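Local coordinates for protein glycosyl hydrolase, family 38 (Enterococcus faecalis, PDB 5KBP) that probably releases alpha-linked mannose from glycans by hydrolysis, as a family 38 alpha-mannosidase thought to depend on a bound metal ion, at residues S170-E174 with R220-T224; N132-P137 with W176-P180; F409-Q415 with E498-W504. One frame throughout, in Å; residues are numbered along the deposited sequence.

Contact 1 (S170-E174 with R220-T224); sequences SQYSE and RYAST
Tyr221 O takes the Ser173 backbone N-H in a nearly straight bond, N to O 2.7 Å, with an angle of 162° at the hydrogen. The Ser173 hydroxyl stands beside the same acceptor, OG to Tyr221 O 3.0 Å. Ser173 OG also lies 2.7 Å from Glu174 OE1, and its one proton could serve either oxygen. Ser173 OG sits between its own backbone N and carbonyl carbon (chi1 47°), which turns it to the side where both acceptors lie. The CA of Tyr172 adds a C-H contact to Tyr221 O.

The second polar centre is Glu174 OE2. Ser223 N donates to the syn lone pair of Glu174 OE2, the side of the other carboxylate oxygen, at 3.1 Å. Ser223 OG is modelled very close to Glu174 OE2, at a separation too short to be trusted. A bend at chi2 (77°) brings the carboxylate back to Ser223. Next to it, Ser223 CB lies over one face of the Tyr172 ring, 3.8 Å from the centroid, a CH-pi contact. The hydroxyl of that tyrosine is bonded to Asp277.

The contact joins two loops of the N-terminal catalytic domain. One leads into strand 174-178 and the other links helix 204-219 to strand 226-231. Tyr266 and Val270 of helix 263-270 pack against Glu174. The sound backbone bond from Ser223 N to this buried carboxylate would be expected to favour its charged form, while the backbone bond at Tyr221 O ties the two loops together directly.

Contact 2 (N132-P137 with W176-P180); sequences NMGQTP and WWEGP
The Trp177 indole carries Pro137 and Thr136 over one face. Pro137 CG lies over the five-membered ring, 4.0 Å from its centroid and 13° off the normal. Thr136 CB lies over the six-membered ring, also 4.0 Å from the centroid but further off the normal. Both are CH-pi contacts. At the edge, near the ring plane, Asn132 CB meets Trp177 CH2 at 3.5 Å. The Asn132 amide plane stands almost perpendicular to the indole, 87° from it. Phe150 and Ile185 also pack on this tryptophan.

Trp177 CG is anti to the backbone N (chi1 -164°), which carries the indole off strand 174-178 to the start of helix 136-141. Its NE1 is bonded to Gly283 O. The same Pro137 CG also touches the strand backbone, 3.4 Å from Trp177 O.

Further along, Pro180 CD packs on Gly134 O at 3.2 Å. Pro180 CG lies against the Gln135 amide, 3.7 Å from Gln135 CD. That amide is held by Gln138, Tyr693 and Phe890, so this corner also reaches C-terminal parts of the chain.

Residues 133 to 136 form a type I beta turn, with Gln135 at the N-cap position of the helix. Thr136 OG1 donates to Met133 O at 2.6 Å. The hydroxyl is thereby satisfied while the threonine carbons rest on the indole. No hydrogen bond crosses between the two segments. The buried join of helix start and sheet strand therefore rests on shape, apolar packing and CH-pi contacts, while the Thr136 hydroxyl bonds within its turn and Trp177 NE1 and the Gln135 amide find partners outside the two segments.

Contact 3 (F409-Q415 with E498-W504); sequences FNTSGYQ and EMAPFSW
Phe409 and Trp504 lie side by side on one face of an antiparallel sheet, as a non-hydrogen-bonded pair of strands 404-410 and 503-511. Their side chains point the same way. Phe409 CD2 touches Trp504 CB at 3.6 Å, and the phenyl plane is inclined 55° to the five-membered ring. Leu390 and Thr391 of helix 362-393 pack on Phe409.

Asn410 points to the other face, and its backbone N donates to Ser503 O at 2.9 Å. Its CG is anti to the backbone N (chi1 -177°), which places the amide inside the bend of residues 410-415. OD1 accepts from Ser412 N, forming an Asx turn, and from Ser412 OG, which lies in the carbonyl plane on a lone pair. Asn410 ND2 donates to Tyr414 O at 3.1 Å and makes weak bonds to Met499 O and Ala500 O. Met499 extends alongside, its SD 3.9 Å from Asn410 CB. The amide thus braces its own turn firmly and reaches residues 499-500 only weakly.

Phe502 and Ser503 both face Asn410 in a G1 beta bulge. Pro501 CB packs against Gly413 C at 3.4 Å. The Phe502 ring packs against the backbone of residues 411-413, and Pro323 and Met327 of helix 304-332 also meet it. Phe502 N donates to Ser412 O at 2.9 Å, nearly along the C=O axis. The same Ser412 O stands over the centre of the Phe502 ring, 3.2 Å above its plane.

How the contacts relate
Contacts 1 and 2 both belong to the N-terminal catalytic domain. Strand 174-178 joins them: Glu174 at its start serves contact 1, and Trp177 near its end serves contact 2. Their centres are about 19 Å apart, and their segments alternate along the chain. Contact 1 is nearer to a known site, with the side chain of Ala222 about 9 Å from that of Tyr256, a calcium-binding residue; no calcium is bound to this chain. Contact 2 is not near the calcium-binding residues. Contact 3 follows later in the chain, in the first of the family's C-terminal domains, with its centre about 32 Å from that of contact 2 and about 51 Å from that of contact 1. Contacts 2 and 3 stay about 14 Å apart at their nearest atoms.

Contact 1 (S170-E174 with R220-T224)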
ATOM      1  N   SER A 170       5.814  15.762 -40.190  1.00 99.82           N
ATOM      2  CA  SER A 170       6.856  16.772 -40.297  1.00 94.92           C
ATOM      3  C   SER A 170       7.987  16.255 -41.171  1.00 95.33           C
ATOM      4  O   SER A 170       8.392  15.092 -41.059  1.00 92.32           O
ATOM      5  CB  SER A 170       7.397  17.158 -38.917  1.00 86.17           C
ATOM      6  OG  SER A 170       8.436  18.117 -39.026  1.00 84.90           O
ATOM      7  N   GLN A 171       8.492  17.124 -42.048  1.00 91.07           N
ATOM      8  CA  GLN A 171       9.643  16.761 -42.865  1.00 86.56           C
ATOM      9  C   GLN A 171      10.884  16.540 -42.013  1.00 84.56           C
ATOM     10  O   GLN A 171      11.784  15.791 -42.409  1.00 93.83           O
ATOM     11  CB  GLN A 171       9.916  17.844 -43.909  1.00 86.82           C
ATOM     12  CG  GLN A 171       8.894  17.918 -45.027  1.00 95.52           C
ATOM     13  CD  GLN A 171       9.205  19.025 -46.015  1.00104.53           C
ATOM     14  OE1 GLN A 171       9.722  20.077 -45.642  1.00103.55           O
ATOM     15  NE2 GLN A 171       8.898  18.787 -47.284  1.00109.55           N
ATOM     16  N   TYR A 172      10.950  17.174 -40.846  1.00 70.28           N
ATOM     17  CA  TYR A 172      12.147  17.157 -40.022  1.00 66.46           C
ATOM     18  C   TYR A 172      11.817  16.685 -38.613  1.00 59.57           C
ATOM     19  O   TYR A 172      10.658  16.674 -38.190  1.00 63.75           O
ATOM     20  CB  TYR A 172      12.802  18.543 -39.962  1.00 71.04           C
ATOM     21  CG  TYR A 172      12.927  19.220 -41.307  1.00 74.99           C
ATOM     22  CD1 TYR A 172      13.939  18.870 -42.191  1.00 72.67           C
ATOM     23  CD2 TYR A 172      12.037  20.214 -41.692  1.00 80.34           C
ATOM     24  CE1 TYR A 172      14.060  19.488 -43.421  1.00 84.24           C
ATOM     25  CE2 TYR A 172      12.147  20.837 -42.920  1.00 83.52           C
ATOM     26  CZ  TYR A 172      13.161  20.470 -43.780  1.00 87.39           C
ATOM     27  OH  TYR A 172      13.277  21.089 -45.004  1.00 87.87           O
ATOM     28  N   SER A 173      12.865  16.292 -37.889  1.00 47.06           N
ATOM     29  CA  SER A 173      12.753  15.933 -36.482  1.00 43.44           C
ATOM     30  C   SER A 173      12.692  17.149 -35.568  1.00 46.01           C
ATOM     31  O   SER A 173      12.617  16.983 -34.346  1.00 48.29           O
ATOM     32  CB  SER A 173      13.921  15.031 -36.074  1.00 41.92           C
ATOM     33  OG  SER A 173      15.154  15.547 -36.541  1.00 44.52           O
ATOM     34  N   GLU A 174      12.736  18.356 -36.128  1.00 50.56           N
ATOM     35  CA  GLU A 174      12.508  19.592 -35.396  1.00 47.48           C
ATOM     36  C   GLU A 174      11.297  20.288 -35.999  1.00 54.82           C
ATOM     37  O   GLU A 174      11.093  20.248 -37.216  1.00 57.57           O
ATOM     38  CB  GLU A 174      13.728  20.522 -35.447  1.00 53.08           C
ATOM     39  CG  GLU A 174      15.018  19.921 -34.903  1.00 60.25           C
ATOM     40  CD  GLU A 174      15.676  18.960 -35.875  1.00 62.94           C
ATOM     41  OE1 GLU A 174      16.095  17.866 -35.442  1.00 63.18           O
ATOM     42  OE2 GLU A 174      15.765  19.295 -37.074  1.00 60.15           O
ATOM     43  N   ARG A 220      18.003  11.467 -42.076  1.00 71.33           N
ATOM     44  CA  ARG A 220      16.774  11.448 -42.865  1.00 66.76           C
ATOM     45  C   ARG A 220      15.850  12.601 -42.494  1.00 71.59           C
ATOM     46  O   ARG A 220      15.099  13.091 -43.345  1.00 66.51           O
ATOM     47  CB  ARG A 220      16.040  10.115 -42.684  1.00 65.35           C
ATOM     48  CG  ARG A 220      16.539   8.988 -43.577  1.00 80.58           C
ATOM     49  CD  ARG A 220      15.991   7.634 -43.133  1.00 85.76           C
ATOM     50  NE  ARG A 220      14.717   7.288 -43.763  1.00 98.07           N
ATOM     51  CZ  ARG A 220      14.605   6.768 -44.981  1.00101.28           C
ATOM     52  NH1 ARG A 220      15.689   6.548 -45.715  1.00 95.02           N
ATOM     53  NH2 ARG A 220      13.408   6.475 -45.473  1.00103.36           N
ATOM     54  N   TYR A 221      15.891  13.053 -41.237  1.00 68.33           N
ATOM     55  CA  TYR A 221      14.967  14.077 -40.769  1.00 65.70           C
ATOM     56  C   TYR A 221      15.667  15.266 -40.121  1.00 69.94           C
ATOM     57  O   TYR A 221      14.998  16.095 -39.498  1.00 80.48           O
ATOM     58  CB  TYR A 221      13.964  13.475 -39.778  1.00 60.78           C
ATOM     59  CG  TYR A 221      13.550  12.061 -40.112  1.00 64.15           C
ATOM     60  CD1 TYR A 221      12.662  11.799 -41.148  1.00 66.20           C
ATOM     61  CD2 TYR A 221      14.046  10.985 -39.388  1.00 61.28           C
ATOM     62  CE1 TYR A 221      12.281  10.505 -41.452  1.00 64.47           C
ATOM     63  CE2 TYR A 221      13.671   9.689 -39.685  1.00 59.52           C
ATOM     64  CZ  TYR A 221      12.789   9.454 -40.718  1.00 64.34           C
ATOM     65  OH  TYR A 221      12.415   8.164 -41.014  1.00 75.56           O
ATOM     66  N   ALA A 222      16.984  15.379 -40.248  1.00 59.61           N
ATOM     67  CA  ALA A 222      17.707  16.481 -39.626  1.00 56.43           C
ATOM     68  C   ALA A 222      17.570  17.737 -40.478  1.00 60.70           C
ATOM     69  O   ALA A 222      17.933  17.736 -41.659  1.00 63.09           O
ATOM     70  CB  ALA A 222      19.176  16.113 -39.438  1.00 58.07           C
ATOM     71  N   SER A 223      17.035  18.805 -39.885  1.00 61.98           N
ATOM     72  CA  SER A 223      16.959  20.100 -40.548  1.00 61.35           C
ATOM     73  C   SER A 223      18.220  20.931 -40.365  1.00 68.49           C
ATOM     74  O   SER A 223      18.387  21.937 -41.062  1.00 66.70           O
ATOM     75  CB  SER A 223      15.751  20.891 -40.033  1.00 60.93           C
ATOM     76  OG  SER A 223      15.788  21.012 -38.623  1.00 64.40           O
ATOM     77  N   THR A 224      19.100  20.540 -39.446  1.00 70.86           N
ATOM     78  CA  THR A 224      20.370  21.209 -39.208  1.00 66.65           C
ATOM     79  C   THR A 224      21.493  20.181 -39.304  1.00 60.83           C
ATOM     80  O   THR A 224      21.256  18.984 -39.493  1.00 61.37           O
ATOM     81  CB  THR A 224      20.391  21.902 -37.838  1.00 58.73           C
ATOM     82  OG1 THR A 224      20.516  20.914 -36.806  1.00 57.12           O
ATOM     83  CG2 THR A 224      19.108  22.687 -37.615  1.00 56.53           C
TER

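Contact 2 (N132-P137 with W176-P180)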
ATOM      1  N   ASN A 132      -0.303  13.563 -26.687  1.00 61.71           N
ATOM      2  CA  ASN A 132       0.063  14.789 -25.995  1.00 64.59           C
ATOM      3  C   ASN A 132      -1.087  15.788 -26.046  1.00 63.49           C
ATOM      4  O   ASN A 132      -1.711  15.981 -27.093  1.00 72.31           O
ATOM      5  CB  ASN A 132       1.326  15.402 -26.604  1.00 63.73           C
ATOM      6  CG  ASN A 132       2.574  14.604 -26.269  1.00 69.58           C
ATOM      7  OD1 ASN A 132       3.225  14.847 -25.253  1.00 72.47           O
ATOM      8  ND2 ASN A 132       2.911  13.644 -27.122  1.00 69.75           N
ATOM      9  N   MET A 133      -1.355  16.415 -24.902  1.00 55.69           N
ATOM     10  CA  MET A 133      -2.451  17.367 -24.788  1.00 60.44           C
ATOM     11  C   MET A 133      -2.234  18.561 -25.711  1.00 59.31           C
ATOM     12  O   MET A 133      -1.101  18.963 -25.994  1.00 55.11           O
ATOM     13  CB  MET A 133      -2.583  17.841 -23.341  1.00 59.92           C
ATOM     14  CG  MET A 133      -1.305  18.459 -22.798  1.00 64.49           C
ATOM     15  SD  MET A 133      -1.395  18.972 -21.080  1.00 71.25           S
ATOM     16  CE  MET A 133      -1.543  17.398 -20.256  1.00 66.63           C
ATOM     17  N   GLY A 134      -3.344  19.137 -26.178  1.00 53.51           N
ATOM     18  CA  GLY A 134      -3.259  20.265 -27.090  1.00 48.47           C
ATOM     19  C   GLY A 134      -2.686  21.518 -26.459  1.00 45.41           C
ATOM     20  O   GLY A 134      -2.054  22.326 -27.145  1.00 48.72           O
ATOM     21  N   GLN A 135      -2.892  21.701 -25.156  1.00 42.64           N
ATOM     22  CA  GLN A 135      -2.420  22.889 -24.453  1.00 43.11           C
ATOM     23  C   GLN A 135      -0.969  22.787 -23.999  1.00 48.61           C
ATOM     24  O   GLN A 135      -0.543  23.603 -23.173  1.00 42.19           O
ATOM     25  CB  GLN A 135      -3.317  23.177 -23.244  1.00 45.38           C
ATOM     26  CG  GLN A 135      -4.666  23.792 -23.584  1.00 44.14           C
ATOM     27  CD  GLN A 135      -4.588  25.288 -23.846  1.00 45.45           C
ATOM     28  OE1 GLN A 135      -3.540  25.815 -24.216  1.00 42.89           O
ATOM     29  NE2 GLN A 135      -5.704  25.980 -23.645  1.00 49.35           N
ATOM     30  N   THR A 136      -0.206  21.821 -24.514  1.00 50.42           N
ATOM     31  CA  THR A 136       1.191  21.683 -24.104  1.00 49.24           C
ATOM     32  C   THR A 136       2.009  22.949 -24.327  1.00 48.23           C
ATOM     33  O   THR A 136       2.745  23.346 -23.407  1.00 52.05           O
ATOM     34  CB  THR A 136       1.831  20.484 -24.814  1.00 46.22           C
ATOM     35  OG1 THR A 136       1.037  19.312 -24.599  1.00 48.48           O
ATOM     36  CG2 THR A 136       3.232  20.240 -24.281  1.00 37.40           C
ATOM     37  N   PRO A 137       1.948  23.625 -25.486  1.00 45.48           N
ATOM     38  CA  PRO A 137       2.783  24.830 -25.652  1.00 48.78           C
ATOM     39  C   PRO A 137       2.509  25.911 -24.622  1.00 53.74           C
ATOM     40  O   PRO A 137       3.455  26.493 -24.078  1.00 51.15           O
ATOM     41  CB  PRO A 137       2.437  25.300 -27.072  1.00 49.41           C
ATOM     42  CG  PRO A 137       1.966  24.080 -27.768  1.00 43.07           C
ATOM     43  CD  PRO A 137       1.228  23.297 -26.731  1.00 43.62           C
ATOM     44  N   TRP A 176       7.825  23.367 -35.053  1.00 52.57           N
ATOM     45  CA  TRP A 176       7.133  24.294 -34.171  1.00 48.57           C
ATOM     46  C   TRP A 176       5.831  23.665 -33.701  1.00 53.68           C
ATOM     47  O   TRP A 176       5.112  23.039 -34.485  1.00 58.96           O
ATOM     48  CB  TRP A 176       6.850  25.620 -34.879  1.00 54.60           C
ATOM     49  CG  TRP A 176       8.085  26.354 -35.290  1.00 61.00           C
ATOM     50  CD1 TRP A 176       8.498  26.614 -36.564  1.00 63.15           C
ATOM     51  CD2 TRP A 176       9.079  26.913 -34.422  1.00 65.22           C
ATOM     52  NE1 TRP A 176       9.684  27.307 -36.543  1.00 66.82           N
ATOM     53  CE2 TRP A 176      10.062  27.502 -35.241  1.00 65.72           C
ATOM     54  CE3 TRP A 176       9.231  26.975 -33.033  1.00 62.32           C
ATOM     55  CZ2 TRP A 176      11.182  28.145 -34.718  1.00 65.67           C
ATOM     56  CZ3 TRP A 176      10.344  27.614 -32.516  1.00 63.34           C
ATOM     57  CH2 TRP A 176      11.305  28.190 -33.356  1.00 66.65           C
ATOM     58  N   TRP A 177       5.536  23.824 -32.415  1.00 51.54           N
ATOM     59  CA  TRP A 177       4.315  23.293 -31.822  1.00 51.52           C
ATOM     60  C   TRP A 177       3.487  24.467 -31.318  1.00 54.47           C
ATOM     61  O   TRP A 177       3.867  25.130 -30.346  1.00 50.11           O
ATOM     62  CB  TRP A 177       4.631  22.310 -30.697  1.00 51.25           C
ATOM     63  CG  TRP A 177       3.465  21.457 -30.314  1.00 53.90           C
ATOM     64  CD1 TRP A 177       2.215  21.484 -30.860  1.00 49.09           C
ATOM     65  CD2 TRP A 177       3.440  20.444 -29.303  1.00 60.74           C
ATOM     66  NE1 TRP A 177       1.412  20.552 -30.249  1.00 55.81           N
ATOM     67  CE2 TRP A 177       2.141  19.900 -29.289  1.00 64.29           C
ATOM     68  CE3 TRP A 177       4.390  19.944 -28.406  1.00 61.03           C
ATOM     69  CZ2 TRP A 177       1.767  18.884 -28.413  1.00 65.36           C
ATOM     70  CZ3 TRP A 177       4.017  18.934 -27.540  1.00 63.39           C
ATOM     71  CH2 TRP A 177       2.719  18.415 -27.550  1.00 63.53           C
ATOM     72  N   GLU A 178       2.363  24.721 -31.976  1.00 52.89           N
ATOM     73  CA  GLU A 178       1.477  25.825 -31.638  1.00 52.74           C
ATOM     74  C   GLU A 178       0.208  25.281 -30.998  1.00 52.11           C
ATOM     75  O   GLU A 178      -0.440  24.390 -31.557  1.00 53.62           O
ATOM     76  CB  GLU A 178       1.140  26.649 -32.882  1.00 56.84           C
ATOM     77  CG  GLU A 178       0.217  27.825 -32.626  1.00 65.88           C
ATOM     78  CD  GLU A 178       0.015  28.683 -33.860  1.00 79.24           C
ATOM     79  OE1 GLU A 178       0.871  28.631 -34.769  1.00 80.76           O
ATOM     80  OE2 GLU A 178      -1.001  29.406 -33.923  1.00 82.93           O
ATOM     81  N   GLY A 179      -0.141  25.812 -29.826  1.00 53.73           N
ATOM     82  CA  GLY A 179      -1.337  25.394 -29.138  1.00 53.69           C
ATOM     83  C   GLY A 179      -2.565  26.124 -29.634  1.00 54.02           C
ATOM     84  O   GLY A 179      -2.513  26.971 -30.537  1.00 57.19           O
ATOM     85  N   PRO A 180      -3.713  25.796 -29.032  1.00 52.36           N
ATOM     86  CA  PRO A 180      -4.962  26.462 -29.430  1.00 53.14           C
ATOM     87  C   PRO A 180      -4.990  27.945 -29.109  1.00 56.43           C
ATOM     88  O   PRO A 180      -5.741  28.685 -29.757  1.00 53.30           O
ATOM     89  CB  PRO A 180      -6.035  25.697 -28.643  1.00 49.46           C
ATOM     90  CG  PRO A 180      -5.307  25.136 -27.466  1.00 52.16           C
ATOM     91  CD  PRO A 180      -3.925  24.810 -27.959  1.00 52.20           C
TER

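Contact 3 (F409-Q415 with E498-W504)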
ATOM      1  N   PHE A 409     -20.872  25.128   2.554  1.00 54.95           N
ATOM      2  CA  PHE A 409     -19.820  25.759   1.770  1.00 47.85           C
ATOM      3  C   PHE A 409     -19.957  25.379   0.303  1.00 53.74           C
ATOM      4  O   PHE A 409     -20.188  24.211  -0.028  1.00 64.58           O
ATOM      5  CB  PHE A 409     -18.429  25.343   2.260  1.00 49.44           C
ATOM      6  CG  PHE A 409     -18.105  25.799   3.649  1.00 51.67           C
ATOM      7  CD1 PHE A 409     -18.463  25.030   4.744  1.00 50.00           C
ATOM      8  CD2 PHE A 409     -17.421  26.984   3.861  1.00 48.11           C
ATOM      9  CE1 PHE A 409     -18.157  25.442   6.025  1.00 52.39           C
ATOM     10  CE2 PHE A 409     -17.113  27.401   5.140  1.00 53.16           C
ATOM     11  CZ  PHE A 409     -17.481  26.629   6.224  1.00 55.56           C
ATOM     12  N   ASN A 410     -19.812  26.369  -0.572  1.00 49.46           N
ATOM     13  CA  ASN A 410     -19.640  26.136  -2.003  1.00 53.70           C
ATOM     14  C   ASN A 410     -18.158  26.335  -2.287  1.00 54.54           C
ATOM     15  O   ASN A 410     -17.668  27.465  -2.312  1.00 58.12           O
ATOM     16  CB  ASN A 410     -20.511  27.073  -2.833  1.00 53.98           C
ATOM     17  CG  ASN A 410     -20.408  26.802  -4.333  1.00 52.57           C
ATOM     18  OD1 ASN A 410     -19.674  25.915  -4.772  1.00 53.78           O
ATOM     19  ND2 ASN A 410     -21.163  27.560  -5.122  1.00 52.52           N
ATOM     20  N   THR A 411     -17.436  25.232  -2.475  1.00 46.46           N
ATOM     21  CA  THR A 411     -15.998  25.267  -2.714  1.00 53.47           C
ATOM     22  C   THR A 411     -15.655  25.223  -4.200  1.00 56.30           C
ATOM     23  O   THR A 411     -14.567  24.772  -4.572  1.00 55.95           O
ATOM     24  CB  THR A 411     -15.313  24.117  -1.975  1.00 52.03           C
ATOM     25  OG1 THR A 411     -15.914  22.874  -2.361  1.00 61.28           O
ATOM     26  CG2 THR A 411     -15.461  24.298  -0.474  1.00 43.42           C
ATOM     27  N   SER A 412     -16.563  25.685  -5.057  1.00 59.00           N
ATOM     28  CA  SER A 412     -16.340  25.726  -6.493  1.00 47.56           C
ATOM     29  C   SER A 412     -16.537  27.149  -6.996  1.00 52.27           C
ATOM     30  O   SER A 412     -16.971  28.040  -6.261  1.00 52.56           O
ATOM     31  CB  SER A 412     -17.277  24.763  -7.237  1.00 47.49           C
ATOM     32  OG  SER A 412     -18.588  25.294  -7.343  1.00 42.56           O
ATOM     33  N   GLY A 413     -16.207  27.356  -8.268  1.00 49.60           N
ATOM     34  CA  GLY A 413     -16.315  28.670  -8.869  1.00 47.25           C
ATOM     35  C   GLY A 413     -17.554  28.857  -9.718  1.00 47.66           C
ATOM     36  O   GLY A 413     -17.629  29.797 -10.515  1.00 50.58           O
ATOM     37  N   TYR A 414     -18.538  27.978  -9.553  1.00 47.63           N
ATOM     38  CA  TYR A 414     -19.761  28.019 -10.338  1.00 47.45           C
ATOM     39  C   TYR A 414     -20.969  28.177  -9.427  1.00 56.28           C
ATOM     40  O   TYR A 414     -20.941  27.786  -8.256  1.00 53.87           O
ATOM     41  CB  TYR A 414     -19.924  26.749 -11.178  1.00 44.47           C
ATOM     42  CG  TYR A 414     -18.641  26.264 -11.806  1.00 52.67           C
ATOM     43  CD1 TYR A 414     -18.146  26.850 -12.962  1.00 54.03           C
ATOM     44  CD2 TYR A 414     -17.920  25.220 -11.239  1.00 50.85           C
ATOM     45  CE1 TYR A 414     -16.971  26.409 -13.539  1.00 55.62           C
ATOM     46  CE2 TYR A 414     -16.743  24.773 -11.810  1.00 44.46           C
ATOM     47  CZ  TYR A 414     -16.273  25.371 -12.960  1.00 50.89           C
ATOM     48  OH  TYR A 414     -15.101  24.931 -13.534  1.00 47.99           O
ATOM     49  N   GLN A 415     -22.031  28.762  -9.975  1.00 56.44           N
ATOM     50  CA  GLN A 415     -23.317  28.760  -9.291  1.00 62.32           C
ATOM     51  C   GLN A 415     -23.803  27.326  -9.155  1.00 65.80           C
ATOM     52  O   GLN A 415     -24.046  26.648 -10.159  1.00 66.98           O
ATOM     53  CB  GLN A 415     -24.331  29.597 -10.067  1.00 66.65           C
ATOM     54  CG  GLN A 415     -23.857  31.001 -10.391  1.00 79.66           C
ATOM     55  CD  GLN A 415     -24.676  32.066  -9.694  1.00 90.23           C
ATOM     56  OE1 GLN A 415     -25.906  32.012  -9.683  1.00 97.51           O
ATOM     57  NE2 GLN A 415     -23.997  33.042  -9.104  1.00 83.80           N
ATOM     58  N   GLU A 498     -28.763  27.876  -6.951  1.00 74.48           N
ATOM     59  CA  GLU A 498     -27.816  28.860  -7.485  1.00 76.13           C
ATOM     60  C   GLU A 498     -27.017  29.541  -6.373  1.00 67.50           C
ATOM     61  O   GLU A 498     -26.977  30.769  -6.267  1.00 65.89           O
ATOM     62  CB  GLU A 498     -28.532  29.895  -8.356  1.00 81.60           C
ATOM     63  CG  GLU A 498     -29.174  29.317  -9.604  1.00 93.62           C
ATOM     64  CD  GLU A 498     -29.708  30.386 -10.536  1.00105.11           C
ATOM     65  OE1 GLU A 498     -29.843  30.107 -11.745  1.00107.10           O
ATOM     66  OE2 GLU A 498     -29.987  31.507 -10.062  1.00109.43           O
ATOM     67  N   MET A 499     -26.373  28.730  -5.539  1.00 63.21           N
ATOM     68  CA  MET A 499     -25.519  29.272  -4.494  1.00 58.13           C
ATOM     69  C   MET A 499     -24.286  29.919  -5.111  1.00 66.03           C
ATOM     70  O   MET A 499     -23.715  29.408  -6.079  1.00 63.44           O
ATOM     71  CB  MET A 499     -25.115  28.174  -3.512  1.00 52.62           C
ATOM     72  CG  MET A 499     -24.351  28.673  -2.299  1.00 57.15           C
ATOM     73  SD  MET A 499     -24.021  27.366  -1.102  1.00 56.85           S
ATOM     74  CE  MET A 499     -23.043  28.256   0.107  1.00 57.74           C
ATOM     75  N   ALA A 500     -23.879  31.054  -4.549  1.00 65.56           N
ATOM     76  CA  ALA A 500     -22.801  31.836  -5.131  1.00 59.68           C
ATOM     77  C   ALA A 500     -21.485  31.059  -5.089  1.00 68.28           C
ATOM     78  O   ALA A 500     -21.257  30.254  -4.182  1.00 73.66           O
ATOM     79  CB  ALA A 500     -22.646  33.163  -4.393  1.00 52.02           C
ATOM     80  N   PRO A 501     -20.606  31.273  -6.069  1.00 65.03           N
ATOM     81  CA  PRO A 501     -19.304  30.598  -6.050  1.00 55.00           C
ATOM     82  C   PRO A 501     -18.467  31.023  -4.851  1.00 56.70           C
ATOM     83  O   PRO A 501     -18.488  32.184  -4.438  1.00 62.13           O
ATOM     84  CB  PRO A 501     -18.657  31.039  -7.367  1.00 58.90           C
ATOM     85  CG  PRO A 501     -19.798  31.432  -8.244  1.00 64.47           C
ATOM     86  CD  PRO A 501     -20.826  32.016  -7.322  1.00 64.49           C
ATOM     87  N   PHE A 502     -17.720  30.058  -4.307  1.00 57.95           N
ATOM     88  CA  PHE A 502     -16.817  30.249  -3.175  1.00 50.73           C
ATOM     89  C   PHE A 502     -17.431  31.125  -2.092  1.00 55.88           C
ATOM     90  O   PHE A 502     -16.959  32.236  -1.830  1.00 53.80           O
ATOM     91  CB  PHE A 502     -15.481  30.820  -3.648  1.00 43.60           C
ATOM     92  CG  PHE A 502     -14.692  29.863  -4.493  1.00 48.53           C
ATOM     93  CD1 PHE A 502     -14.193  28.691  -3.952  1.00 49.92           C
ATOM     94  CD2 PHE A 502     -14.466  30.125  -5.829  1.00 45.93           C
ATOM     95  CE1 PHE A 502     -13.475  27.804  -4.731  1.00 48.54           C
ATOM     96  CE2 PHE A 502     -13.747  29.246  -6.612  1.00 47.70           C
ATOM     97  CZ  PHE A 502     -13.253  28.081  -6.064  1.00 49.36           C
ATOM     98  N   SER A 503     -18.492  30.623  -1.465  1.00 52.93           N
ATOM     99  CA  SER A 503     -19.199  31.323  -0.407  1.00 64.44           C
ATOM    100  C   SER A 503     -19.649  30.295   0.622  1.00 62.19           C
ATOM    101  O   SER A 503     -19.439  29.089   0.455  1.00 48.60           O
ATOM    102  CB  SER A 503     -20.390  32.111  -0.965  1.00 63.44           C
ATOM    103  OG  SER A 503     -21.292  31.249  -1.637  1.00 59.80           O
ATOM    104  N   TRP A 504     -20.271  30.771   1.698  1.00 57.69           N
ATOM    105  CA  TRP A 504     -20.871  29.874   2.674  1.00 59.62           C
ATOM    106  C   TRP A 504     -22.146  30.488   3.226  1.00 65.87           C
ATOM    107  O   TRP A 504     -22.240  31.708   3.394  1.00 67.49           O
ATOM    108  CB  TRP A 504     -19.902  29.530   3.819  1.00 44.66           C
ATOM    109  CG  TRP A 504     -19.499  30.679   4.701  1.00 50.00           C
ATOM    110  CD1 TRP A 504     -20.257  31.279   5.665  1.00 47.69           C
ATOM    111  CD2 TRP A 504     -18.226  31.336   4.727  1.00 45.47           C
ATOM    112  NE1 TRP A 504     -19.542  32.282   6.274  1.00 59.52           N
ATOM    113  CE2 TRP A 504     -18.291  32.336   5.716  1.00 62.49           C
ATOM    114  CE3 TRP A 504     -17.041  31.182   4.000  1.00 51.07           C
ATOM    115  CZ2 TRP A 504     -17.217  33.177   6.001  1.00 56.94           C
ATOM    116  CZ3 TRP A 504     -15.976  32.019   4.284  1.00 47.62           C
ATOM    117  CH2 TRP A 504     -16.071  33.004   5.275  1.00 51.43           C
TER